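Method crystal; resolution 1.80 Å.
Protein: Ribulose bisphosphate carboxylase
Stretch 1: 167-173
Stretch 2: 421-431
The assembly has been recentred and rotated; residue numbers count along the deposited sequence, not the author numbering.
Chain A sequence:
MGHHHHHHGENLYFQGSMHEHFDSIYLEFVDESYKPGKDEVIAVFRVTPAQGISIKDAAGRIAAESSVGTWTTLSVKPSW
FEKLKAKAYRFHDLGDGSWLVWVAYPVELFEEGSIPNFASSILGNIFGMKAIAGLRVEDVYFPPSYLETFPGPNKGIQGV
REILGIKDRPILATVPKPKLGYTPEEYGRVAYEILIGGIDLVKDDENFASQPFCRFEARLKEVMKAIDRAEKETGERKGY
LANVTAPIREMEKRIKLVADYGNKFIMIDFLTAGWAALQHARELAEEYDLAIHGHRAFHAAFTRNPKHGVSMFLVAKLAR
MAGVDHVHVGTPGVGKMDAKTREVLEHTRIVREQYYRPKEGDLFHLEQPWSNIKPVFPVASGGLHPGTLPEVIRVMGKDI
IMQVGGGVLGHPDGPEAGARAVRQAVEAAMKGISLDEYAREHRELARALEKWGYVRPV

Stretch 1 167-173: KDRPILA
Stretch 2 (421-431) AVRQAVEAAMK

Stretch 1 runs as a loop from Lys167 through Pro170 (phi/psi -70/164 at Arg169), then extends as strand 171-173. Stretch 2 is helical, with i to i-4 bonds such as Val426 N to Val422 O (2.8 Å) and Met430 N to Val426 O (2.9 Å). Strand and helix run nearly antiparallel, at 156°, their axes 10.4 Å apart at closest; Arg169 CA lies 6.8 Å from Met430 CA, and Leu172 CA 8.4 Å from Arg423 CA. Val422, Val426 and Met430, spaced four apart, point their CA-to-CB bonds toward stretch 1; that of Ile171 points away from the helix. Buried apolar surfaces meet here: Leu172 (m, t) sets CD1 3.6 Å from Val422 CG1 (chi1 t) and 3.4 Å from the aliphatic CD of Arg423; its CD2 lies 4.2 Å from Val426 CG2 (chi1 t). Pro170, C-gamma exo, packs CD against Val426 CG1 (3.9 Å) and Met430 SD (4.0 Å). Met430, m throughout, also brings SD to 3.8 Å from Arg169 CA. Arg169 (p, t, t) stacks its guanidinium on that of Arg423 (m, m, m), centres 3.7 Å apart, planes at 28°, with Arg169 NH2 3.2 Å from Arg423 CZ. Both carry positive charge and only donors, so no hydrogen bond joins them; their terminal nitrogens find partners elsewhere in the structure, and Arg169 NH1 also donates to Pro170 O (3.0 Å).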

# COMPACT_ATOMS: atom_id res chain seq x y z
N LYS A 167 -11.50 29.16 16.24
CA LYS A 167 -12.27 28.54 17.32
C LYS A 167 -13.40 27.64 16.82
O LYS A 167 -13.61 26.56 17.38
CB LYS A 167 -12.83 29.62 18.24
CG LYS A 167 -13.56 29.04 19.44
CD LYS A 167 -13.89 30.12 20.46
CE LYS A 167 -14.59 29.55 21.69
NZ LYS A 167 -16.00 29.18 21.40
N ASP A 168 -14.18 28.07 15.77
CA ASP A 168 -15.50 27.49 15.48
C ASP A 168 -15.72 27.18 14.01
O ASP A 168 -16.28 26.13 13.72
CB ASP A 168 -16.65 28.44 15.92
CG ASP A 168 -16.68 28.66 17.40
OD1 ASP A 168 -16.62 27.64 18.13
OD2 ASP A 168 -16.73 29.82 17.84
N ARG A 169 -15.34 28.07 13.09
CA ARG A 169 -15.64 27.90 11.68
C ARG A 169 -14.83 26.75 11.08
O ARG A 169 -13.86 26.29 11.67
CB ARG A 169 -15.36 29.19 10.93
CG ARG A 169 -13.92 29.60 10.87
CD ARG A 169 -13.73 30.64 9.82
NE ARG A 169 -12.45 31.33 9.90
CZ ARG A 169 -11.34 30.86 9.32
NH1 ARG A 169 -11.37 29.72 8.64
NH2 ARG A 169 -10.21 31.55 9.43
N PRO A 170 -15.23 26.26 9.89
CA PRO A 170 -14.37 25.32 9.16
C PRO A 170 -13.05 25.97 8.77
O PRO A 170 -12.97 27.17 8.51
CB PRO A 170 -15.19 24.96 7.91
CG PRO A 170 -16.58 25.38 8.18
CD PRO A 170 -16.54 26.50 9.20
N ILE A 171 -12.01 25.15 8.68
CA ILE A 171 -10.73 25.67 8.23
C ILE A 171 -10.66 25.52 6.71
O ILE A 171 -11.15 24.54 6.15
CB ILE A 171 -9.61 24.91 8.97
CG1 ILE A 171 -9.66 25.28 10.46
CG2 ILE A 171 -8.24 25.13 8.31
CD1 ILE A 171 -8.66 24.47 11.28
N LEU A 172 -9.98 26.45 6.04
CA LEU A 172 -9.89 26.47 4.58
C LEU A 172 -8.48 26.17 4.10
O LEU A 172 -7.50 26.70 4.63
CB LEU A 172 -10.33 27.82 4.05
CG LEU A 172 -11.73 28.18 4.60
CD1 LEU A 172 -12.02 29.66 4.42
CD2 LEU A 172 -12.80 27.30 3.99
N ALA A 173 -8.38 25.36 3.03
CA ALA A 173 -7.11 25.00 2.41
C ALA A 173 -7.19 25.15 0.90
O ALA A 173 -8.27 24.99 0.31
CB ALA A 173 -6.73 23.56 2.79
N ALA A 421 -14.00 35.86 -0.90
CA ALA A 421 -15.34 35.37 -1.20
C ALA A 421 -15.65 34.10 -0.42
O ALA A 421 -16.71 33.98 0.21
CB ALA A 421 -15.50 35.16 -2.70
N VAL A 422 -14.72 33.13 -0.43
CA VAL A 422 -14.93 31.91 0.34
C VAL A 422 -15.16 32.22 1.82
O VAL A 422 -16.05 31.64 2.45
CB VAL A 422 -13.74 30.94 0.16
CG1 VAL A 422 -13.76 29.86 1.23
CG2 VAL A 422 -13.79 30.32 -1.18
N ARG A 423 -14.34 33.12 2.40
CA ARG A 423 -14.48 33.47 3.81
C ARG A 423 -15.81 34.16 4.08
O ARG A 423 -16.46 33.91 5.10
CB ARG A 423 -13.32 34.37 4.25
CG ARG A 423 -11.96 33.67 4.45
CD ARG A 423 -11.89 32.82 5.75
NE ARG A 423 -12.04 33.59 6.99
CZ ARG A 423 -11.04 34.15 7.67
NH1 ARG A 423 -9.79 34.06 7.23
NH2 ARG A 423 -11.29 34.81 8.80
N GLN A 424 -16.25 35.01 3.16
CA GLN A 424 -17.56 35.63 3.37
C GLN A 424 -18.66 34.59 3.26
O GLN A 424 -19.62 34.61 4.04
CB GLN A 424 -17.77 36.76 2.37
CG GLN A 424 -16.79 37.87 2.54
CD GLN A 424 -16.73 38.78 1.35
OE1 GLN A 424 -17.26 38.46 0.27
NE2 GLN A 424 -16.15 39.96 1.55
N ALA A 425 -18.52 33.65 2.32
CA ALA A 425 -19.49 32.57 2.20
C ALA A 425 -19.55 31.75 3.48
O ALA A 425 -20.64 31.43 3.97
CB ALA A 425 -19.14 31.68 1.00
N VAL A 426 -18.38 31.43 4.07
CA VAL A 426 -18.35 30.73 5.35
C VAL A 426 -18.97 31.57 6.45
O VAL A 426 -19.63 31.03 7.35
CB VAL A 426 -16.90 30.34 5.69
CG1 VAL A 426 -16.76 29.85 7.15
CG2 VAL A 426 -16.49 29.25 4.73
N GLU A 427 -18.70 32.88 6.42
CA GLU A 427 -19.26 33.82 7.39
C GLU A 427 -20.79 33.83 7.35
O GLU A 427 -21.44 33.78 8.40
CB GLU A 427 -18.71 35.22 7.11
CG GLU A 427 -18.78 36.16 8.31
CD GLU A 427 -17.84 35.70 9.43
OE1 GLU A 427 -16.74 36.27 9.56
OE2 GLU A 427 -18.22 34.77 10.18
N ALA A 428 -21.37 33.82 6.15
CA ALA A 428 -22.82 33.74 6.04
C ALA A 428 -23.35 32.46 6.70
O ALA A 428 -24.35 32.51 7.43
CB ALA A 428 -23.24 33.82 4.57
N ALA A 429 -22.67 31.34 6.49
CA ALA A 429 -23.11 30.08 7.08
C ALA A 429 -23.01 30.10 8.61
O ALA A 429 -23.93 29.64 9.30
CB ALA A 429 -22.29 28.91 6.52
N MET A 430 -21.90 30.62 9.16
CA MET A 430 -21.77 30.73 10.61
C MET A 430 -22.85 31.64 11.20
O MET A 430 -23.34 31.41 12.31
CB MET A 430 -20.39 31.27 10.99
CG MET A 430 -19.22 30.46 10.43
SD MET A 430 -19.30 28.76 11.01
CE MET A 430 -19.21 29.00 12.77
N LYS A 431 -23.19 32.71 10.49
CA LYS A 431 -24.16 33.70 10.96
C LYS A 431 -25.61 33.36 10.61
O LYS A 431 -26.52 34.10 11.02
CB LYS A 431 -23.80 35.06 10.37
CG LYS A 431 -22.47 35.64 10.79
CD LYS A 431 -22.35 37.06 10.23
CE LYS A 431 -21.02 37.72 10.53
NZ LYS A 431 -20.91 38.93 9.64